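Local coordinates for protein D-alanine--D-alanine ligase (PDB 3TQT) that joins two D-alanine molecules into D-alanyl-D-alanine at the expense of ATP, a step in building bacterial cell-wall peptidoglycan, at residues A[197-202]-A[206-211]; A[183-188]-A[210-215]; A[154-159]-A[223-228]. All coordinates share one frame; numbering follows the deposited sequence.

Contact 1: A[197-202]-A[206-211]; sequences LPVKTE and TKAVKE
Ala208 on helix 202-212 sets its methyl group between two side chains of edge strand 196-199. Val199 CG1 lies 3.5 Å from Ala208 CB, and Leu197 CD1 is nearly as close. With CG anti to its carbonyl carbon (chi1 -54°), Leu197 carries CD1 on past the alanine to Glu211 CG, 3.5 Å away, where the leucine and glutamate side chains are roughly perpendicular; Glu211 OE2 is hydrogen-bonded to Tyr215 OH. This is the tight part of the contact: the small alanine probably allows the helix to settle closely on the strand, their axes 8.8 Å apart and nearly antiparallel at 163°. Val185 of the neighbouring strand adds to the same apolar patch.

The other end is looser and polar. In the first turn of the helix, Thr206 N donates to Glu202 O (3.0 Å), and Thr206 CG2 lies 3.3 Å from Glu202 O. Just before the helix, at its N-cap, Thr201 accepts from Glu204 N through OG1. Apolar groups centred on the buried Val199 and Ala208 thus join helix to sheet in this strand-to-helix turn of the ATP-grasp region, while polar groups secure the helix start at the partly exposed Glu202 and Thr206.

Contact 2: A[183-188]-A[210-215]; sequences LFVKAV and KEVFRY
In the small antiparallel sheet of the ATP-grasp fold, the inner strand 183-187 is covered on one face by the C-terminal part of helix 202-212, and Val212 is the residue that makes the join. Its two methyl groups divide the work. CG2 meets Val185 CG1 at 3.8 Å, the two valine side chains lying obliquely to one another, and also rests near the carbonyl oxygen of Val185. CG1 reaches further along the strand to Ala187, where it is 3.6 Å from the backbone N and 3.9 Å from CB. The torsion of Val212, with CG1 anti to its own N (chi1 172°), spreads the branches so that one serves each strand residue. Leu219 of the adjoining strand also touches Val212, while Phe205, Ala208 and Val209 from the helix pack on Val185.

Lys186, between the two contacting strand residues, has its CB directed away from the helix. Its NZ forms a salt bridge with Glu222, and its side chain lies about 7 Å from that of Glu316, a predicted magnesium ligand.

Tyr215 reaches back to Glu211: its OH donates to Glu211 OE2 at 2.6 Å, meeting the oxygen from well above the carboxylate plane, and the carbonyl oxygen of Glu211 sits 3.6 Å above the middle of the tyrosine ring. Lys368 of the second subunit packs on the same tyrosine. The contact across the segments is therefore purely van der Waals: it leaves backbone hydrogen bonding to the sheet, as of Val185 with Leu197 and Lys186 with Met220, and separates an apolar, helix-covered face from one whose lysine pairs with Glu222, consistent with a nucleotide site predicted to include this region.

Contact 3: A[154-159]-A[223-228]; sequences PVVDWH and PRIRGR
Two irregular backbone segments pass each other here, nearest at Asp157 and Pro223, whose CA atoms are 7.1 Å apart. The closest touch is made by the proline ring, which presents CD to the carbonyl oxygen of Asp157 at 3.3 Å; this oxygen is buried by the contact and has no hydrogen-bonding partner in the model. The rest is apolar. Val156 CG1 approaches Ile225 CG1 at 4.0 Å, the two side chains running alongside one another with opposite sense, and the same valine methyl lies 4.3 Å from Pro223 CG. One branch thus serves both partners, placed there by a torsion that sets CG1 anti to the valine N (chi1 176°). Leu313 and Asn315 of strand 312-318 also touch the valine.

The carboxylate of Asp157 takes no part in the apolar touch. OD1 accepts a weak bond from Trp158 N at 2.9 Å, and also forms a salt bridge with Arg149; OD2 is hydrogen-bonded to the indole of Trp178, which packs on Pro223 as well. These bonds would hold the loop in position, and the hydrogen bond from Lys145 to the carbonyl oxygen of Val156 adds to them. The other loop has its own salt bridges, Arg224 with Glu182 and Arg228 with Glu247.

The loops sit where the small sheet carrying strand 219-223 gives way to the larger one entered at strand 228-236: Pro154 and Val156 pair by backbone with Val314 of the larger sheet, His159 with Val221 of the small one. The side chain of Val156 is about 9 Å from those of Asp303 and Glu316, both predicted to bind magnesium. Across the contact the partners meet weakly, so the alignment of the loops probably owes more to these polar bonds.

Contacts 1 and 2 show one helix packed on neighbouring strands of one sheet: helix 202-212 covers edge strand 196-199 through Ala208 and inner strand 183-187 through Val212, and the strands are themselves joined by probable backbone hydrogen bonds. Contact 2 is the buried member, without hydrogen bonds or charges across its segments; contact 1, at the sheet edge, is partly buried and adds a helical backbone bond. Contact 3, also partly buried, joins loops instead, its centre about 17 Å from each of the others. It touches contact 2 through Phe184 against Arg224 and Leu183 against Pro223, and the chain between its segments contains both other contacts.

Contact 1: A[197-202]-A[206-211]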
loop_
_atom_site.group_PDB
_atom_site.type_symbol
_atom_site.label_atom_id
_atom_site.label_comp_id
_atom_site.label_asym_id
_atom_site.label_seq_id
_atom_site.Cartn_x
_atom_site.Cartn_y
_atom_site.Cartn_z
ATOM N N LEU A 197 10.067 -19.972 -11.583
ATOM C CA LEU A 197 10.718 -21.233 -11.871
ATOM C C LEU A 197 9.728 -22.285 -12.350
ATOM O O LEU A 197 8.788 -22.618 -11.638
ATOM C CB LEU A 197 11.445 -21.719 -10.615
ATOM C CG LEU A 197 12.427 -20.720 -10.004
ATOM C CD1 LEU A 197 13.135 -21.335 -8.815
ATOM C CD2 LEU A 197 13.433 -20.272 -11.058
ATOM N N PRO A 198 9.935 -22.809 -13.573
ATOM C CA PRO A 198 9.089 -23.899 -14.070
ATOM C C PRO A 198 9.524 -25.212 -13.441
ATOM O O PRO A 198 10.722 -25.460 -13.331
ATOM C CB PRO A 198 9.390 -23.908 -15.573
ATOM C CG PRO A 198 10.806 -23.448 -15.650
ATOM C CD PRO A 198 10.944 -22.400 -14.568
ATOM N N VAL A 199 8.564 -26.034 -13.026
ATOM C CA VAL A 199 8.877 -27.299 -12.383
ATOM C C VAL A 199 8.029 -28.426 -12.957
ATOM O O VAL A 199 6.830 -28.268 -13.188
ATOM C CB VAL A 199 8.683 -27.242 -10.849
ATOM C CG1 VAL A 199 9.556 -26.136 -10.230
ATOM C CG2 VAL A 199 7.215 -27.020 -10.507
ATOM N N LYS A 200 8.665 -29.570 -13.164
ATOM C CA LYS A 200 8.017 -30.733 -13.765
ATOM C C LYS A 200 8.027 -31.943 -12.827
ATOM O O LYS A 200 7.367 -32.952 -13.098
ATOM C CB LYS A 200 8.700 -31.083 -15.087
ATOM C CG LYS A 200 7.743 -31.470 -16.210
ATOM C CD LYS A 200 8.504 -32.014 -17.414
ATOM C CE LYS A 200 8.686 -33.532 -17.340
ATOM N NZ LYS A 200 9.031 -34.053 -15.978
ATOM N N THR A 201 8.776 -31.851 -11.730
ATOM C CA THR A 201 8.843 -32.956 -10.772
ATOM C C THR A 201 8.707 -32.475 -9.332
ATOM O O THR A 201 8.869 -31.296 -9.057
ATOM C CB THR A 201 10.180 -33.734 -10.872
ATOM O OG1 THR A 201 11.255 -32.888 -10.443
ATOM C CG2 THR A 201 10.430 -34.205 -12.283
ATOM N N GLU A 202 8.427 -33.403 -8.418
ATOM C CA GLU A 202 8.347 -33.084 -6.993
ATOM C C GLU A 202 9.645 -32.456 -6.527
ATOM O O GLU A 202 9.647 -31.458 -5.809
ATOM C CB GLU A 202 8.108 -34.350 -6.168
ATOM C CG GLU A 202 8.467 -34.181 -4.684
ATOM C CD GLU A 202 7.417 -33.405 -3.927
ATOM O OE1 GLU A 202 6.224 -33.713 -4.125
ATOM O OE2 GLU A 202 7.770 -32.485 -3.145
ATOM N N THR A 206 10.291 -28.663 -4.893
ATOM C CA THR A 206 10.802 -28.266 -3.586
ATOM C C THR A 206 12.103 -27.483 -3.743
ATOM O O THR A 206 12.366 -26.557 -2.983
ATOM C CB THR A 206 10.990 -29.464 -2.621
ATOM O OG1 THR A 206 12.195 -30.156 -2.947
ATOM C CG2 THR A 206 9.804 -30.420 -2.700
ATOM N N LYS A 207 12.921 -27.845 -4.730
ATOM C CA LYS A 207 14.116 -27.050 -4.985
ATOM C C LYS A 207 13.760 -25.617 -5.396
ATOM O O LYS A 207 14.420 -24.667 -4.987
ATOM C CB LYS A 207 15.006 -27.701 -6.034
ATOM C CG LYS A 207 15.860 -28.834 -5.495
ATOM C CD LYS A 207 16.756 -29.407 -6.577
ATOM C CE LYS A 207 17.659 -30.498 -6.015
ATOM N NZ LYS A 207 16.877 -31.545 -5.301
ATOM N N ALA A 208 12.722 -25.466 -6.213
ATOM C CA ALA A 208 12.296 -24.145 -6.664
ATOM C C ALA A 208 11.717 -23.342 -5.506
ATOM O O ALA A 208 11.934 -22.140 -5.405
ATOM C CB ALA A 208 11.275 -24.270 -7.766
ATOM N N VAL A 209 10.971 -24.011 -4.636
ATOM C CA VAL A 209 10.387 -23.337 -3.492
ATOM C C VAL A 209 11.494 -22.774 -2.620
ATOM O O VAL A 209 11.438 -21.622 -2.191
ATOM C CB VAL A 209 9.492 -24.281 -2.678
ATOM C CG1 VAL A 209 9.231 -23.704 -1.289
ATOM C CG2 VAL A 209 8.183 -24.516 -3.412
ATOM N N LYS A 210 12.507 -23.594 -2.373
ATOM C CA LYS A 210 13.649 -23.174 -1.576
ATOM C C LYS A 210 14.331 -21.973 -2.226
ATOM O O LYS A 210 14.681 -20.996 -1.556
ATOM C CB LYS A 210 14.637 -24.340 -1.423
ATOM C CG LYS A 210 15.891 -24.007 -0.629
ATOM C CD LYS A 210 16.634 -25.274 -0.209
ATOM C CE LYS A 210 17.826 -24.954 0.687
ATOM N NZ LYS A 210 18.235 -26.128 1.504
ATOM N N GLU A 211 14.503 -22.044 -3.541
ATOM C CA GLU A 211 15.189 -20.990 -4.276
ATOM C C GLU A 211 14.430 -19.668 -4.215
ATOM O O GLU A 211 15.003 -18.623 -3.921
ATOM C CB GLU A 211 15.384 -21.407 -5.731
ATOM C CG GLU A 211 15.702 -20.266 -6.660
ATOM C CD GLU A 211 17.182 -20.000 -6.795
ATOM O OE1 GLU A 211 17.943 -20.316 -5.851
ATOM O OE2 GLU A 211 17.581 -19.474 -7.856
#

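Contact 2: A[183-188]-A[210-215]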
loop_
_atom_site.group_PDB
_atom_site.type_symbol
_atom_site.label_atom_id
_atom_site.label_comp_id
_atom_site.label_asym_id
_atom_site.label_seq_id
_atom_site.Cartn_x
_atom_site.Cartn_y
_atom_site.Cartn_z
ATOM N N LEU A 183 4.183 -26.886 -13.377
ATOM C CA LEU A 183 3.866 -25.775 -12.488
ATOM C C LEU A 183 4.911 -24.669 -12.581
ATOM O O LEU A 183 6.050 -24.899 -12.993
ATOM C CB LEU A 183 3.834 -26.253 -11.040
ATOM C CG LEU A 183 2.590 -26.918 -10.456
ATOM C CD1 LEU A 183 1.687 -27.497 -11.499
ATOM C CD2 LEU A 183 2.992 -27.963 -9.423
ATOM N N PHE A 184 4.506 -23.474 -12.184
ATOM C CA PHE A 184 5.424 -22.372 -11.971
ATOM C C PHE A 184 5.541 -22.091 -10.484
ATOM O O PHE A 184 4.536 -22.005 -9.778
ATOM C CB PHE A 184 4.924 -21.111 -12.681
ATOM C CG PHE A 184 5.089 -21.161 -14.157
ATOM C CD1 PHE A 184 6.334 -21.412 -14.709
ATOM C CD2 PHE A 184 4.007 -20.980 -14.999
ATOM C CE1 PHE A 184 6.499 -21.478 -16.078
ATOM C CE2 PHE A 184 4.169 -21.038 -16.379
ATOM C CZ PHE A 184 5.417 -21.291 -16.913
ATOM N N VAL A 185 6.769 -21.937 -10.013
ATOM C CA VAL A 185 6.984 -21.445 -8.661
ATOM C C VAL A 185 7.523 -20.031 -8.793
ATOM O O VAL A 185 8.608 -19.832 -9.331
ATOM C CB VAL A 185 7.953 -22.349 -7.875
ATOM C CG1 VAL A 185 8.216 -21.780 -6.472
ATOM C CG2 VAL A 185 7.387 -23.772 -7.793
ATOM N N LYS A 186 6.744 -19.062 -8.312
ATOM C CA LYS A 186 6.953 -17.641 -8.578
ATOM C C LYS A 186 7.037 -16.843 -7.277
ATOM O O LYS A 186 6.230 -17.051 -6.380
ATOM C CB LYS A 186 5.728 -17.067 -9.307
ATOM C CG LYS A 186 5.544 -17.421 -10.764
ATOM C CD LYS A 186 4.351 -16.613 -11.302
ATOM C CE LYS A 186 4.252 -16.633 -12.819
ATOM N NZ LYS A 186 4.002 -18.003 -13.359
ATOM N N ALA A 187 7.966 -15.897 -7.190
ATOM C CA ALA A 187 7.880 -14.910 -6.120
ATOM C C ALA A 187 6.555 -14.160 -6.277
ATOM O O ALA A 187 6.127 -13.868 -7.404
ATOM C CB ALA A 187 9.049 -13.941 -6.197
ATOM N N VAL A 188 5.893 -13.851 -5.174
ATOM C CA VAL A 188 4.637 -13.093 -5.272
ATOM C C VAL A 188 4.859 -11.675 -5.785
ATOM O O VAL A 188 4.006 -11.111 -6.466
ATOM C CB VAL A 188 3.866 -13.013 -3.928
ATOM C CG1 VAL A 188 3.407 -14.395 -3.476
ATOM C CG2 VAL A 188 4.714 -12.316 -2.870
ATOM N N LYS A 210 12.507 -23.594 -2.373
ATOM C CA LYS A 210 13.649 -23.174 -1.576
ATOM C C LYS A 210 14.331 -21.973 -2.226
ATOM O O LYS A 210 14.681 -20.996 -1.556
ATOM C CB LYS A 210 14.637 -24.340 -1.423
ATOM C CG LYS A 210 15.891 -24.007 -0.629
ATOM C CD LYS A 210 16.634 -25.274 -0.209
ATOM C CE LYS A 210 17.826 -24.954 0.687
ATOM N NZ LYS A 210 18.235 -26.128 1.504
ATOM N N GLU A 211 14.503 -22.044 -3.541
ATOM C CA GLU A 211 15.189 -20.990 -4.276
ATOM C C GLU A 211 14.430 -19.668 -4.215
ATOM O O GLU A 211 15.003 -18.623 -3.921
ATOM C CB GLU A 211 15.384 -21.407 -5.731
ATOM C CG GLU A 211 15.702 -20.266 -6.660
ATOM C CD GLU A 211 17.182 -20.000 -6.795
ATOM O OE1 GLU A 211 17.943 -20.316 -5.851
ATOM O OE2 GLU A 211 17.581 -19.474 -7.856
ATOM N N VAL A 212 13.132 -19.714 -4.491
ATOM C CA VAL A 212 12.349 -18.490 -4.489
ATOM C C VAL A 212 12.295 -17.849 -3.116
ATOM O O VAL A 212 12.268 -16.623 -3.002
ATOM C CB VAL A 212 10.925 -18.704 -5.006
ATOM C CG1 VAL A 212 10.109 -17.421 -4.799
ATOM C CG2 VAL A 212 10.962 -19.100 -6.482
ATOM N N PHE A 213 12.294 -18.666 -2.065
ATOM C CA PHE A 213 12.302 -18.114 -0.710
ATOM C C PHE A 213 13.619 -17.459 -0.338
ATOM O O PHE A 213 13.735 -16.869 0.739
ATOM C CB PHE A 213 11.944 -19.155 0.332
ATOM C CG PHE A 213 10.479 -19.432 0.432
ATOM C CD1 PHE A 213 9.554 -18.404 0.346
ATOM C CD2 PHE A 213 10.024 -20.727 0.604
ATOM C CE1 PHE A 213 8.191 -18.673 0.438
ATOM C CE2 PHE A 213 8.668 -20.990 0.701
ATOM C CZ PHE A 213 7.762 -19.966 0.610
ATOM N N ARG A 214 14.611 -17.565 -1.215
ATOM C CA ARG A 214 15.820 -16.771 -1.043
ATOM C C ARG A 214 15.610 -15.334 -1.535
ATOM O O ARG A 214 16.395 -14.448 -1.219
ATOM C CB ARG A 214 17.005 -17.398 -1.782
ATOM C CG ARG A 214 17.424 -18.770 -1.249
ATOM C CD ARG A 214 18.452 -19.438 -2.173
ATOM N NE ARG A 214 19.642 -18.616 -2.398
ATOM C CZ ARG A 214 20.717 -18.615 -1.609
ATOM N NH1 ARG A 214 20.752 -19.389 -0.531
ATOM N NH2 ARG A 214 21.758 -17.839 -1.891
ATOM N N TYR A 215 14.546 -15.109 -2.303
ATOM C CA TYR A 215 14.312 -13.808 -2.939
ATOM C C TYR A 215 13.112 -13.045 -2.383
ATOM O O TYR A 215 13.103 -11.818 -2.363
ATOM C CB TYR A 215 14.072 -14.003 -4.429
ATOM C CG TYR A 215 15.129 -14.830 -5.096
ATOM C CD1 TYR A 215 16.445 -14.762 -4.675
ATOM C CD2 TYR A 215 14.812 -15.677 -6.147
ATOM C CE1 TYR A 215 17.423 -15.518 -5.279
ATOM C CE2 TYR A 215 15.785 -16.443 -6.755
ATOM C CZ TYR A 215 17.088 -16.354 -6.319
ATOM O OH TYR A 215 18.065 -17.105 -6.921
#

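Contact 3: A[154-159]-A[223-228]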
loop_
_atom_site.group_PDB
_atom_site.type_symbol
_atom_site.label_atom_id
_atom_site.label_comp_id
_atom_site.label_asym_id
_atom_site.label_seq_id
_atom_site.Cartn_x
_atom_site.Cartn_y
_atom_site.Cartn_z
ATOM N N PRO A 154 -12.342 -13.810 -13.462
ATOM C CA PRO A 154 -11.667 -15.076 -13.774
ATOM C C PRO A 154 -10.163 -14.872 -13.706
ATOM O O PRO A 154 -9.668 -13.968 -14.378
ATOM C CB PRO A 154 -12.074 -15.351 -15.225
ATOM C CG PRO A 154 -13.223 -14.416 -15.504
ATOM C CD PRO A 154 -13.008 -13.222 -14.635
ATOM N N VAL A 155 -9.455 -15.660 -12.898
ATOM C CA VAL A 155 -7.995 -15.561 -12.861
ATOM C C VAL A 155 -7.343 -16.933 -13.007
ATOM O O VAL A 155 -7.962 -17.964 -12.746
ATOM C CB VAL A 155 -7.486 -14.906 -11.548
ATOM C CG1 VAL A 155 -8.142 -13.551 -11.351
ATOM C CG2 VAL A 155 -7.789 -15.810 -10.371
ATOM N N VAL A 156 -6.094 -16.934 -13.448
ATOM C CA VAL A 156 -5.282 -18.139 -13.421
ATOM C C VAL A 156 -5.156 -18.564 -11.966
ATOM O O VAL A 156 -4.827 -17.748 -11.105
ATOM C CB VAL A 156 -3.890 -17.877 -14.010
ATOM C CG1 VAL A 156 -3.012 -19.126 -13.882
ATOM C CG2 VAL A 156 -4.011 -17.443 -15.475
ATOM N N ASP A 157 -5.434 -19.831 -11.682
ATOM C CA ASP A 157 -5.438 -20.281 -10.300
ATOM C C ASP A 157 -4.036 -20.210 -9.724
ATOM O O ASP A 157 -3.052 -20.145 -10.463
ATOM C CB ASP A 157 -6.017 -21.693 -10.155
ATOM C CG ASP A 157 -6.414 -22.013 -8.709
ATOM O OD1 ASP A 157 -6.643 -21.063 -7.915
ATOM O OD2 ASP A 157 -6.497 -23.211 -8.353
ATOM N N TRP A 158 -3.950 -20.198 -8.400
ATOM C CA TRP A 158 -2.659 -20.073 -7.742
ATOM C C TRP A 158 -2.724 -20.705 -6.374
ATOM O O TRP A 158 -3.803 -20.957 -5.841
ATOM C CB TRP A 158 -2.263 -18.601 -7.601
ATOM C CG TRP A 158 -2.989 -17.901 -6.483
ATOM C CD1 TRP A 158 -2.479 -17.553 -5.261
ATOM C CD2 TRP A 158 -4.359 -17.477 -6.481
ATOM N NE1 TRP A 158 -3.443 -16.924 -4.509
ATOM C CE2 TRP A 158 -4.608 -16.871 -5.233
ATOM C CE3 TRP A 158 -5.399 -17.553 -7.419
ATOM C CZ2 TRP A 158 -5.858 -16.344 -4.891
ATOM C CZ3 TRP A 158 -6.634 -17.030 -7.084
ATOM C CH2 TRP A 158 -6.851 -16.421 -5.831
ATOM N N HIS A 159 -1.558 -20.955 -5.802
ATOM C CA HIS A 159 -1.485 -21.395 -4.422
ATOM C C HIS A 159 -0.321 -20.716 -3.745
ATOM O O HIS A 159 0.818 -20.882 -4.153
ATOM C CB HIS A 159 -1.313 -22.913 -4.331
ATOM C CG HIS A 159 -1.329 -23.414 -2.925
ATOM N ND1 HIS A 159 -2.487 -23.508 -2.186
ATOM C CD2 HIS A 159 -0.324 -23.796 -2.100
ATOM C CE1 HIS A 159 -2.200 -23.955 -0.977
ATOM N NE2 HIS A 159 -0.896 -24.138 -0.897
ATOM N N PRO A 223 -0.419 -23.244 -12.135
ATOM C CA PRO A 223 -0.340 -24.258 -13.184
ATOM C C PRO A 223 0.197 -23.620 -14.449
ATOM O O PRO A 223 -0.126 -22.467 -14.719
ATOM C CB PRO A 223 -1.804 -24.611 -13.405
ATOM C CG PRO A 223 -2.509 -23.308 -13.118
ATOM C CD PRO A 223 -1.799 -22.784 -11.917
ATOM N N ARG A 224 1.002 -24.341 -15.221
ATOM C CA ARG A 224 1.347 -23.855 -16.550
ATOM C C ARG A 224 0.140 -24.017 -17.470
ATOM O O ARG A 224 -0.309 -25.125 -17.743
ATOM C CB ARG A 224 2.570 -24.566 -17.129
ATOM C CG ARG A 224 3.080 -23.909 -18.409
ATOM C CD ARG A 224 4.302 -24.610 -18.973
ATOM N NE ARG A 224 4.055 -26.030 -19.221
ATOM C CZ ARG A 224 3.565 -26.526 -20.355
ATOM N NH1 ARG A 224 3.260 -25.719 -21.363
ATOM N NH2 ARG A 224 3.380 -27.835 -20.477
ATOM N N ILE A 225 -0.373 -22.886 -17.929
ATOM C CA ILE A 225 -1.605 -22.807 -18.696
ATOM C C ILE A 225 -1.279 -22.734 -20.185
ATOM O O ILE A 225 -0.439 -21.930 -20.593
ATOM C CB ILE A 225 -2.373 -21.510 -18.302
ATOM C CG1 ILE A 225 -3.030 -21.664 -16.927
ATOM C CG2 ILE A 225 -3.403 -21.132 -19.353
ATOM C CD1 ILE A 225 -3.882 -22.912 -16.793
ATOM N N ARG A 226 -1.927 -23.555 -20.995
ATOM C CA ARG A 226 -1.762 -23.420 -22.436
ATOM C C ARG A 226 -2.608 -22.240 -22.901
ATOM O O ARG A 226 -3.761 -22.077 -22.488
ATOM C CB ARG A 226 -2.162 -24.698 -23.181
ATOM C CG ARG A 226 -1.808 -24.665 -24.672
ATOM C CD ARG A 226 -2.302 -25.901 -25.424
ATOM N NE ARG A 226 -1.947 -27.133 -24.727
ATOM C CZ ARG A 226 -2.677 -28.243 -24.764
ATOM N NH1 ARG A 226 -3.800 -28.272 -25.471
ATOM N NH2 ARG A 226 -2.288 -29.319 -24.087
ATOM N N GLY A 227 -2.035 -21.394 -23.741
ATOM C CA GLY A 227 -2.794 -20.272 -24.246
ATOM C C GLY A 227 -1.920 -19.098 -24.591
ATOM O O GLY A 227 -0.710 -19.120 -24.382
ATOM N N ARG A 228 -2.547 -18.060 -25.121
ATOM C CA ARG A 228 -1.815 -16.887 -25.540
ATOM C C ARG A 228 -1.752 -15.874 -24.407
ATOM O O ARG A 228 -2.686 -15.754 -23.612
ATOM C CB ARG A 228 -2.469 -16.275 -26.777
ATOM C CG ARG A 228 -2.527 -17.229 -27.952
ATOM C CD ARG A 228 -2.537 -16.466 -29.250
ATOM N NE ARG A 228 -3.878 -16.105 -29.675
ATOM C CZ ARG A 228 -4.135 -15.214 -30.628
ATOM N NH1 ARG A 228 -3.137 -14.574 -31.231
ATOM N NH2 ARG A 228 -5.389 -14.952 -30.966
#